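Local atomic coordinates of putative cell surface protein (Streptococcus pyogenes, PDB entry 4OFQ), a protein that probably acts as a cell-surface adhesin of the antigen I/II family, its C-terminal region built of beta-sandwich domains. Residues A[237-250]-A[281-294]. Numbering follows the deposited sequence.
Sequences YKFVDQLQHTHDLY and TVYNKETGHYELAF
Strand 237-242 pairs antiparallel with strand 289-294, Phe239 and Asp241 forming hydrogen-bonded pairs with Leu292 and Tyr290. Residues alternate between the two faces: Phe239, Leu292 and Tyr290 turn inward, while Lys238, Val240, Gln242, His289 and Glu291 line the outer face, where Val240 CG1 lies 3.3 Å from His289 NE2. Here Lys238 lends its aliphatic chain to packing, CG and CD against the Ala293 methyl, and its ammonium stays near the Glu291 carboxylate without forming a salt bridge.

Tyr250 can be followed outward from the strand after the 243-247 loop. With CG anti to the backbone N (chi1 179°), the side chain runs across Tyr283: CB sits over the centre of that ring, and CG and CD2 meet Tyr283 CG and CD2, giving an offset stack with centroids 4.7 Å apart and planes at 19°. Farther out, CE1 packs 3.6 Å from Tyr290 CE2, and OH ends 3.7 Å from the Thr281 CG2 methyl. Tyrosine suits position 283 as well: its ring packs on Tyr250 and on Leu243 CD1, while its hydroxyl reaches a water that also bonds Asp248 O and Tyr250 N.

Beyond the pairing, Gly288 takes a positive phi in a G1 bulge, and its CA packs over the face of the His245 ring, a closeness that glycine, with no side chain, allows. The amide of Gln242, its chain bent at chi2 (59°), gives NE2 to Thr287 O at 2.8 Å and to Leu243 O; His245 NE2 donates to Glu286 O from above the carbonyl plane.

On its other edge, strand 237-242 pairs with strand 323-332. The chain then crosses to strand 248-257 of the facing sheet, beside strand 310-318, whose Val314 touches Tyr250 and Tyr290 inside the beta sandwich.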
ATOM      1  N   TYR A 237       0.008  -4.371  15.010  1.00 10.22           N
ATOM      2  CA  TYR A 237       0.723  -3.195  15.525  1.00  9.28           C
ATOM      3  C   TYR A 237       1.490  -3.744  16.725  1.00 15.84           C
ATOM      4  O   TYR A 237       0.947  -3.902  17.830  1.00 11.43           O
ATOM      5  CB  TYR A 237      -0.247  -2.083  15.944  1.00 11.07           C
ATOM      6  CG  TYR A 237       0.373  -0.694  16.145  1.00  9.57           C
ATOM      7  CD1 TYR A 237       1.011  -0.345  17.345  1.00 11.48           C
ATOM      8  CD2 TYR A 237       0.279   0.272  15.156  1.00  9.53           C
ATOM      9  CE1 TYR A 237       1.569   0.939  17.536  1.00 13.24           C
ATOM     10  CE2 TYR A 237       0.829   1.547  15.329  1.00  7.97           C
ATOM     11  CZ  TYR A 237       1.470   1.876  16.515  1.00 10.19           C
ATOM     12  OH  TYR A 237       1.983   3.157  16.661  1.00 10.24           O
ATOM     13  N   LYS A 238       2.749  -4.080  16.484  1.00 10.71           N
ATOM     14  CA  LYS A 238       3.547  -4.844  17.438  1.00 14.65           C
ATOM     15  C   LYS A 238       4.941  -4.253  17.576  1.00 14.46           C
ATOM     16  O   LYS A 238       5.607  -3.980  16.571  1.00 13.31           O
ATOM     17  CB  LYS A 238       3.644  -6.298  16.958  1.00 13.15           C
ATOM     18  CG  LYS A 238       4.476  -7.204  17.866  1.00 13.24           C
ATOM     19  CD  LYS A 238       4.333  -8.666  17.467  1.00 23.73           C
ATOM     20  CE  LYS A 238       5.053  -8.979  16.176  1.00 25.59           C
ATOM     21  NZ  LYS A 238       5.046 -10.464  15.935  1.00 29.27           N
ATOM     22  N   PHE A 239       5.377  -4.062  18.822  1.00  9.42           N
ATOM     23  CA  PHE A 239       6.718  -3.576  19.108  1.00 10.96           C
ATOM     24  C   PHE A 239       7.596  -4.788  19.368  1.00 10.06           C
ATOM     25  O   PHE A 239       7.228  -5.664  20.154  1.00 11.46           O
ATOM     26  CB  PHE A 239       6.727  -2.719  20.378  1.00 11.18           C
ATOM     27  CG  PHE A 239       5.857  -1.492  20.323  1.00 10.62           C
ATOM     28  CD1 PHE A 239       4.482  -1.588  20.480  1.00 12.18           C
ATOM     29  CD2 PHE A 239       6.422  -0.229  20.190  1.00  8.98           C
ATOM     30  CE1 PHE A 239       3.677  -0.459  20.466  1.00  8.97           C
ATOM     31  CE2 PHE A 239       5.626   0.904  20.183  1.00 10.37           C
ATOM     32  CZ  PHE A 239       4.240   0.785  20.320  1.00  7.49           C
ATOM     33  N   VAL A 240       8.766  -4.833  18.731  1.00  9.45           N
ATOM     34  CA  VAL A 240       9.739  -5.887  18.999  1.00  9.88           C
ATOM     35  C   VAL A 240      11.098  -5.273  19.379  1.00 13.60           C
ATOM     36  O   VAL A 240      11.626  -4.403  18.679  1.00  9.24           O
ATOM     37  CB  VAL A 240       9.900  -6.825  17.791  1.00 14.15           C
ATOM     38  CG1 VAL A 240      10.883  -7.928  18.120  1.00 18.85           C
ATOM     39  CG2 VAL A 240       8.555  -7.423  17.404  1.00 13.66           C
ATOM     40  N   ASP A 241      11.677  -5.728  20.480  1.00 12.38           N
ATOM     41  CA  ASP A 241      12.916  -5.112  20.956  1.00  8.86           C
ATOM     42  C   ASP A 241      13.838  -6.187  21.520  1.00 14.06           C
ATOM     43  O   ASP A 241      13.491  -6.856  22.491  1.00 13.34           O
ATOM     44  CB  ASP A 241      12.586  -4.042  22.015  1.00  9.11           C
ATOM     45  CG  ASP A 241      13.761  -3.153  22.336  1.00 13.48           C
ATOM     46  OD1 ASP A 241      14.906  -3.649  22.334  1.00  7.83           O
ATOM     47  OD2 ASP A 241      13.550  -1.948  22.569  1.00 14.79           O
ATOM     48  N   GLN A 242      14.996  -6.379  20.881  1.00 11.18           N
ATOM     49  CA  GLN A 242      16.000  -7.300  21.401  1.00  9.95           C
ATOM     50  C   GLN A 242      16.885  -6.508  22.341  1.00 10.26           C
ATOM     51  O   GLN A 242      17.787  -5.793  21.901  1.00 14.75           O
ATOM     52  CB  GLN A 242      16.852  -7.888  20.267  1.00 10.51           C
ATOM     53  CG  GLN A 242      18.052  -8.714  20.760  1.00 22.73           C
ATOM     54  CD  GLN A 242      17.663  -9.896  21.646  1.00 27.99           C
ATOM     55  OE1 GLN A 242      16.929 -10.791  21.217  1.00 32.16           O
ATOM     56  NE2 GLN A 242      18.174  -9.912  22.889  1.00 15.02           N
ATOM     57  N   LEU A 243      16.609  -6.608  23.635  1.00 10.49           N
ATOM     58  CA  LEU A 243      17.369  -5.857  24.622  1.00 12.47           C
ATOM     59  C   LEU A 243      18.751  -6.465  24.779  1.00 13.04           C
ATOM     60  O   LEU A 243      18.923  -7.666  24.603  1.00 11.29           O
ATOM     61  CB  LEU A 243      16.638  -5.866  25.966  1.00 13.15           C
ATOM     62  CG  LEU A 243      15.290  -5.149  25.968  1.00 11.04           C
ATOM     63  CD1 LEU A 243      14.487  -5.529  27.210  1.00 12.11           C
ATOM     64  CD2 LEU A 243      15.496  -3.642  25.878  1.00 13.08           C
ATOM     65  N   GLN A 244      19.742  -5.630  25.073  1.00  9.97           N
ATOM     66  CA  GLN A 244      21.077  -6.129  25.373  1.00 10.78           C
ATOM     67  C   GLN A 244      21.034  -6.650  26.802  1.00 11.93           C
ATOM     68  O   GLN A 244      21.499  -5.987  27.723  1.00 14.18           O
ATOM     69  CB  GLN A 244      22.099  -5.003  25.248  1.00 11.57           C
ATOM     70  CG  GLN A 244      23.528  -5.469  25.206  1.00 10.99           C
ATOM     71  CD  GLN A 244      24.493  -4.333  24.901  1.00 10.58           C
ATOM     72  OE1 GLN A 244      24.311  -3.586  23.939  1.00 15.11           O
ATOM     73  NE2 GLN A 244      25.520  -4.201  25.723  1.00 11.10           N
ATOM     74  N   HIS A 245      20.446  -7.829  26.987  1.00 12.51           N
ATOM     75  CA  HIS A 245      20.181  -8.345  28.330  1.00 17.82           C
ATOM     76  C   HIS A 245      21.419  -8.745  29.147  1.00 18.31           C
ATOM     77  O   HIS A 245      21.305  -9.057  30.329  1.00 17.84           O
ATOM     78  CB  HIS A 245      19.136  -9.475  28.302  1.00 21.29           C
ATOM     79  CG  HIS A 245      19.604 -10.725  27.630  1.00 20.23           C
ATOM     80  ND1 HIS A 245      20.403 -10.715  26.505  1.00 17.96           N
ATOM     81  CD2 HIS A 245      19.394 -12.029  27.931  1.00 23.11           C
ATOM     82  CE1 HIS A 245      20.665 -11.959  26.144  1.00 25.09           C
ATOM     83  NE2 HIS A 245      20.059 -12.775  26.987  1.00 21.53           N
ATOM     84  N   THR A 246      22.597  -8.724  28.533  1.00 14.53           N
ATOM     85  CA  THR A 246      23.836  -8.829  29.301  1.00 16.71           C
ATOM     86  C   THR A 246      24.020  -7.602  30.206  1.00 14.74           C
ATOM     87  O   THR A 246      24.680  -7.682  31.246  1.00 15.61           O
ATOM     88  CB  THR A 246      25.057  -8.921  28.383  1.00 18.72           C
ATOM     89  OG1 THR A 246      24.984  -7.886  27.393  1.00 14.09           O
ATOM     90  CG2 THR A 246      25.102 -10.271  27.676  1.00 19.32           C
ATOM     91  N   HIS A 247      23.447  -6.468  29.800  1.00 13.41           N
ATOM     92  CA  HIS A 247      23.659  -5.198  30.505  1.00 17.76           C
ATOM     93  C   HIS A 247      22.372  -4.541  31.012  1.00 15.81           C
ATOM     94  O   HIS A 247      22.393  -3.755  31.968  1.00 13.70           O
ATOM     95  CB  HIS A 247      24.384  -4.205  29.590  1.00 12.60           C
ATOM     96  CG  HIS A 247      25.797  -4.583  29.277  1.00 14.33           C
ATOM     97  ND1 HIS A 247      26.117  -5.625  28.433  1.00 13.11           N
ATOM     98  CD2 HIS A 247      26.975  -4.056  29.690  1.00 13.01           C
ATOM     99  CE1 HIS A 247      27.433  -5.730  28.345  1.00 15.56           C
ATOM    100  NE2 HIS A 247      27.977  -4.784  29.091  1.00 14.26           N
ATOM    101  N   ASP A 248      21.261  -4.839  30.355  1.00 16.06           N
ATOM    102  CA  ASP A 248      19.972  -4.230  30.693  1.00 15.49           C
ATOM    103  C   ASP A 248      19.057  -5.316  31.227  1.00 17.11           C
ATOM    104  O   ASP A 248      18.781  -6.300  30.542  1.00 18.36           O
ATOM    105  CB  ASP A 248      19.300  -3.621  29.464  1.00 13.82           C
ATOM    106  CG  ASP A 248      19.817  -2.231  29.109  1.00 15.58           C
ATOM    107  OD1 ASP A 248      20.525  -1.606  29.924  1.00 14.02           O
ATOM    108  OD2 ASP A 248      19.501  -1.769  27.986  1.00 13.59           O
ATOM    109  N   LEU A 249      18.585  -5.147  32.452  1.00 13.27           N
ATOM    110  CA  LEU A 249      17.681  -6.135  33.022  1.00 17.84           C
ATOM    111  C   LEU A 249      16.254  -5.579  33.030  1.00 19.18           C
ATOM    112  O   LEU A 249      15.945  -4.656  33.787  1.00 19.98           O
ATOM    113  CB  LEU A 249      18.141  -6.514  34.430  1.00 17.18           C
ATOM    114  CG  LEU A 249      17.251  -7.441  35.265  1.00 25.72           C
ATOM    115  CD1 LEU A 249      17.257  -8.859  34.717  1.00 31.21           C
ATOM    116  CD2 LEU A 249      17.697  -7.412  36.709  1.00 28.26           C
ATOM    117  N   TYR A 250      15.404  -6.138  32.170  1.00 14.53           N
ATOM    118  CA  TYR A 250      13.994  -5.749  32.071  1.00 17.64           C
ATOM    119  C   TYR A 250      13.290  -5.711  33.427  1.00 17.96           C
ATOM    120  O   TYR A 250      13.395  -6.649  34.222  1.00 17.54           O
ATOM    121  CB  TYR A 250      13.247  -6.696  31.120  1.00 21.09           C
ATOM    122  CG  TYR A 250      11.768  -6.406  30.961  1.00 20.14           C
ATOM    123  CD1 TYR A 250      11.315  -5.466  30.049  1.00 18.24           C
ATOM    124  CD2 TYR A 250      10.824  -7.095  31.707  1.00 22.10           C
ATOM    125  CE1 TYR A 250       9.955  -5.205  29.901  1.00 18.26           C
ATOM    126  CE2 TYR A 250       9.462  -6.844  31.563  1.00 14.85           C
ATOM    127  CZ  TYR A 250       9.039  -5.902  30.660  1.00 13.52           C
ATOM    128  OH  TYR A 250       7.693  -5.662  30.526  1.00 15.47           O
ATOM    129  N   THR A 281       2.191  -8.501  26.538  1.00 15.52           N
ATOM    130  CA  THR A 281       3.628  -8.319  26.614  1.00 17.22           C
ATOM    131  C   THR A 281       4.270  -9.672  26.832  1.00 20.90           C
ATOM    132  O   THR A 281       3.817 -10.454  27.665  1.00 22.24           O
ATOM    133  CB  THR A 281       4.014  -7.373  27.768  1.00 16.04           C
ATOM    134  OG1 THR A 281       3.566  -6.044  27.468  1.00 17.36           O
ATOM    135  CG2 THR A 281       5.536  -7.367  27.976  1.00 15.68           C
ATOM    136  N   VAL A 282       5.313  -9.963  26.068  1.00 15.35           N
ATOM    137  CA  VAL A 282       6.091 -11.173  26.312  1.00 20.53           C
ATOM    138  C   VAL A 282       7.557 -10.793  26.443  1.00 19.65           C
ATOM    139  O   VAL A 282       8.127 -10.147  25.556  1.00 22.30           O
ATOM    140  CB  VAL A 282       5.930 -12.205  25.181  1.00 26.18           C
ATOM    141  CG1 VAL A 282       6.844 -13.405  25.431  1.00 31.78           C
ATOM    142  CG2 VAL A 282       4.476 -12.657  25.071  1.00 24.42           C
ATOM    143  N   TYR A 283       8.166 -11.153  27.562  1.00 17.21           N
ATOM    144  CA  TYR A 283       9.603 -10.983  27.682  1.00 16.14           C
ATOM    145  C   TYR A 283      10.276 -12.301  27.968  1.00 18.02           C
ATOM    146  O   TYR A 283       9.895 -13.027  28.893  1.00 19.40           O
ATOM    147  CB  TYR A 283       9.989  -9.957  28.746  1.00 15.57           C
ATOM    148  CG  TYR A 283      11.490  -9.849  28.898  1.00 17.49           C
ATOM    149  CD1 TYR A 283      12.265  -9.229  27.919  1.00 14.56           C
ATOM    150  CD2 TYR A 283      12.133 -10.383  30.004  1.00 19.13           C
ATOM    151  CE1 TYR A 283      13.646  -9.146  28.042  1.00 15.94           C
ATOM    152  CE2 TYR A 283      13.506 -10.295  30.143  1.00 25.87           C
ATOM    153  CZ  TYR A 283      14.256  -9.677  29.158  1.00 22.69           C
ATOM    154  OH  TYR A 283      15.621  -9.597  29.291  1.00 33.49           O
ATOM    155  N   ASN A 284      11.286 -12.606  27.167  1.00 18.77           N
ATOM    156  CA  ASN A 284      12.043 -13.840  27.325  1.00 24.36           C
ATOM    157  C   ASN A 284      13.336 -13.568  28.078  1.00 24.17           C
ATOM    158  O   ASN A 284      14.281 -13.023  27.511  1.00 19.59           O
ATOM    159  CB  ASN A 284      12.348 -14.443  25.949  1.00 26.82           C
ATOM    160  CG  ASN A 284      12.983 -15.827  26.035  1.00 32.53           C
ATOM    161  OD1 ASN A 284      13.752 -16.125  26.948  1.00 32.69           O
ATOM    162  ND2 ASN A 284      12.660 -16.677  25.069  1.00 38.04           N
ATOM    163  N   LYS A 285      13.379 -13.974  29.346  1.00 22.05           N
ATOM    164  CA  LYS A 285      14.504 -13.657  30.225  1.00 28.75           C
ATOM    165  C   LYS A 285      15.818 -14.242  29.735  1.00 24.06           C
ATOM    166  O   LYS A 285      16.880 -13.644  29.909  1.00 25.75           O
ATOM    167  CB  LYS A 285      14.222 -14.151  31.644  1.00 34.97           C
ATOM    168  CG  LYS A 285      12.853 -13.750  32.160  1.00 39.79           C
ATOM    169  CD  LYS A 285      12.645 -14.241  33.580  1.00 42.97           C
ATOM    170  CE  LYS A 285      13.725 -13.711  34.509  1.00 42.68           C
ATOM    171  NZ  LYS A 285      13.413 -13.987  35.947  1.00 41.03           N
ATOM    172  N   GLU A 286      15.735 -15.407  29.107  1.00 30.27           N
ATOM    173  CA  GLU A 286      16.921 -16.111  28.641  1.00 35.49           C
ATOM    174  C   GLU A 286      17.534 -15.466  27.389  1.00 30.12           C
ATOM    175  O   GLU A 286      18.750 -15.473  27.210  1.00 27.22           O
ATOM    176  CB  GLU A 286      16.581 -17.584  28.384  1.00 45.07           C
ATOM    177  CG  GLU A 286      17.771 -18.455  28.012  1.00 55.32           C
ATOM    178  CD  GLU A 286      17.370 -19.879  27.651  1.00 65.95           C
ATOM    179  OE1 GLU A 286      16.176 -20.229  27.810  1.00 65.22           O
ATOM    180  OE2 GLU A 286      18.250 -20.648  27.203  1.00 69.88           O
ATOM    181  N   THR A 287      16.701 -14.890  26.527  1.00 23.07           N
ATOM    182  CA  THR A 287      17.203 -14.369  25.260  1.00 22.33           C
ATOM    183  C   THR A 287      17.197 -12.845  25.170  1.00 20.46           C
ATOM    184  O   THR A 287      17.809 -12.280  24.268  1.00 23.20           O
ATOM    185  CB  THR A 287      16.393 -14.891  24.084  1.00 26.90           C
ATOM    186  OG1 THR A 287      15.070 -14.347  24.156  1.00 23.84           O
ATOM    187  CG2 THR A 287      16.340 -16.431  24.104  1.00 32.53           C
ATOM    188  N   GLY A 288      16.501 -12.188  26.096  1.00 18.08           N
ATOM    189  CA  GLY A 288      16.391 -10.736  26.100  1.00 14.81           C
ATOM    190  C   GLY A 288      15.378 -10.192  25.112  1.00 13.51           C
ATOM    191  O   GLY A 288      15.288  -8.982  24.898  1.00 12.18           O
ATOM    192  N   HIS A 289      14.602 -11.083  24.505  1.00 14.29           N
ATOM    193  CA  HIS A 289      13.636 -10.679  23.491  1.00 16.26           C
ATOM    194  C   HIS A 289      12.348 -10.141  24.118  1.00 14.86           C
ATOM    195  O   HIS A 289      11.676 -10.839  24.872  1.00 17.70           O
ATOM    196  CB  HIS A 289      13.321 -11.858  22.571  1.00 21.32           C
ATOM    197  CG  HIS A 289      12.492 -11.496  21.374  1.00 31.78           C
ATOM    198  ND1 HIS A 289      11.118 -11.597  21.362  1.00 38.09           N
ATOM    199  CD2 HIS A 289      12.848 -11.065  20.140  1.00 30.05           C
ATOM    200  CE1 HIS A 289      10.661 -11.231  20.176  1.00 33.04           C
ATOM    201  NE2 HIS A 289      11.690 -10.909  19.415  1.00 32.55           N
ATOM    202  N   TYR A 290      12.014  -8.901  23.773  1.00 14.48           N
ATOM    203  CA  TYR A 290      10.820  -8.227  24.266  1.00 16.03           C
ATOM    204  C   TYR A 290       9.834  -7.976  23.127  1.00 16.09           C
ATOM    205  O   TYR A 290      10.211  -7.504  22.062  1.00 13.03           O
ATOM    206  CB  TYR A 290      11.200  -6.884  24.906  1.00 13.26           C
ATOM    207  CG  TYR A 290      10.017  -5.984  25.195  1.00 10.06           C
ATOM    208  CD1 TYR A 290       9.549  -5.080  24.238  1.00 10.13           C
ATOM    209  CD2 TYR A 290       9.374  -6.028  26.426  1.00 21.01           C
ATOM    210  CE1 TYR A 290       8.465  -4.257  24.496  1.00 14.01           C
ATOM    211  CE2 TYR A 290       8.286  -5.218  26.693  1.00 10.62           C
ATOM    212  CZ  TYR A 290       7.841  -4.328  25.722  1.00 13.79           C
ATOM    213  OH  TYR A 290       6.773  -3.508  25.976  1.00 16.06           O
ATOM    214  N   GLU A 291       8.561  -8.243  23.380  1.00 14.69           N
ATOM    215  CA  GLU A 291       7.532  -8.015  22.387  1.00 16.40           C
ATOM    216  C   GLU A 291       6.278  -7.451  23.067  1.00 18.14           C
ATOM    217  O   GLU A 291       5.881  -7.930  24.119  1.00 19.25           O
ATOM    218  CB  GLU A 291       7.213  -9.359  21.737  1.00 22.85           C
ATOM    219  CG  GLU A 291       6.280  -9.311  20.576  1.00 36.31           C
ATOM    220  CD  GLU A 291       6.006 -10.701  20.049  1.00 44.36           C
ATOM    221  OE1 GLU A 291       6.955 -11.329  19.524  1.00 42.62           O
ATOM    222  OE2 GLU A 291       4.854 -11.169  20.192  1.00 44.47           O
ATOM    223  N   LEU A 292       5.676  -6.421  22.483  1.00 10.42           N
ATOM    224  CA  LEU A 292       4.344  -5.998  22.913  1.00 10.70           C
ATOM    225  C   LEU A 292       3.459  -5.891  21.678  1.00 12.61           C
ATOM    226  O   LEU A 292       3.743  -5.115  20.765  1.00 11.02           O
ATOM    227  CB  LEU A 292       4.391  -4.669  23.684  1.00 10.09           C
ATOM    228  CG  LEU A 292       3.060  -4.147  24.243  1.00 22.71           C
ATOM    229  CD1 LEU A 292       3.269  -3.380  25.539  1.00 27.27           C
ATOM    230  CD2 LEU A 292       2.368  -3.251  23.222  1.00 27.24           C
ATOM    231  N   ALA A 293       2.388  -6.673  21.656  1.00 12.93           N
ATOM    232  CA  ALA A 293       1.499  -6.732  20.498  1.00 12.40           C
ATOM    233  C   ALA A 293       0.086  -6.315  20.856  1.00 19.05           C
ATOM    234  O   ALA A 293      -0.489  -6.794  21.843  1.00 14.04           O
ATOM    235  CB  ALA A 293       1.478  -8.146  19.905  1.00 14.73           C
ATOM    236  N   PHE A 294      -0.491  -5.442  20.041  1.00 11.56           N
ATOM    237  CA  PHE A 294      -1.905  -5.144  20.197  1.00 12.18           C
ATOM    238  C   PHE A 294      -2.757  -6.336  19.777  1.00 13.40           C
ATOM    239  O   PHE A 294      -2.421  -7.048  18.827  1.00 15.95           O
ATOM    240  CB  PHE A 294      -2.269  -3.885  19.421  1.00 16.42           C
ATOM    241  CG  PHE A 294      -2.044  -2.637  20.210  1.00 14.99           C
ATOM    242  CD1 PHE A 294      -0.813  -2.010  20.199  1.00 15.27           C
ATOM    243  CD2 PHE A 294      -3.064  -2.111  20.996  1.00 12.35           C
ATOM    244  CE1 PHE A 294      -0.598  -0.863  20.964  1.00 10.58           C
ATOM    245  CE2 PHE A 294      -2.858  -0.971  21.756  1.00 12.41           C
ATOM    246  CZ  PHE A 294      -1.623  -0.348  21.736  1.00 12.51           C
TER
HETATM  247  O   HOH W   1      -0.483  -6.631  16.747  1.00 12.85           O
HETATM  248  O   HOH W   2      16.459  -7.181  29.697  1.00 25.73           O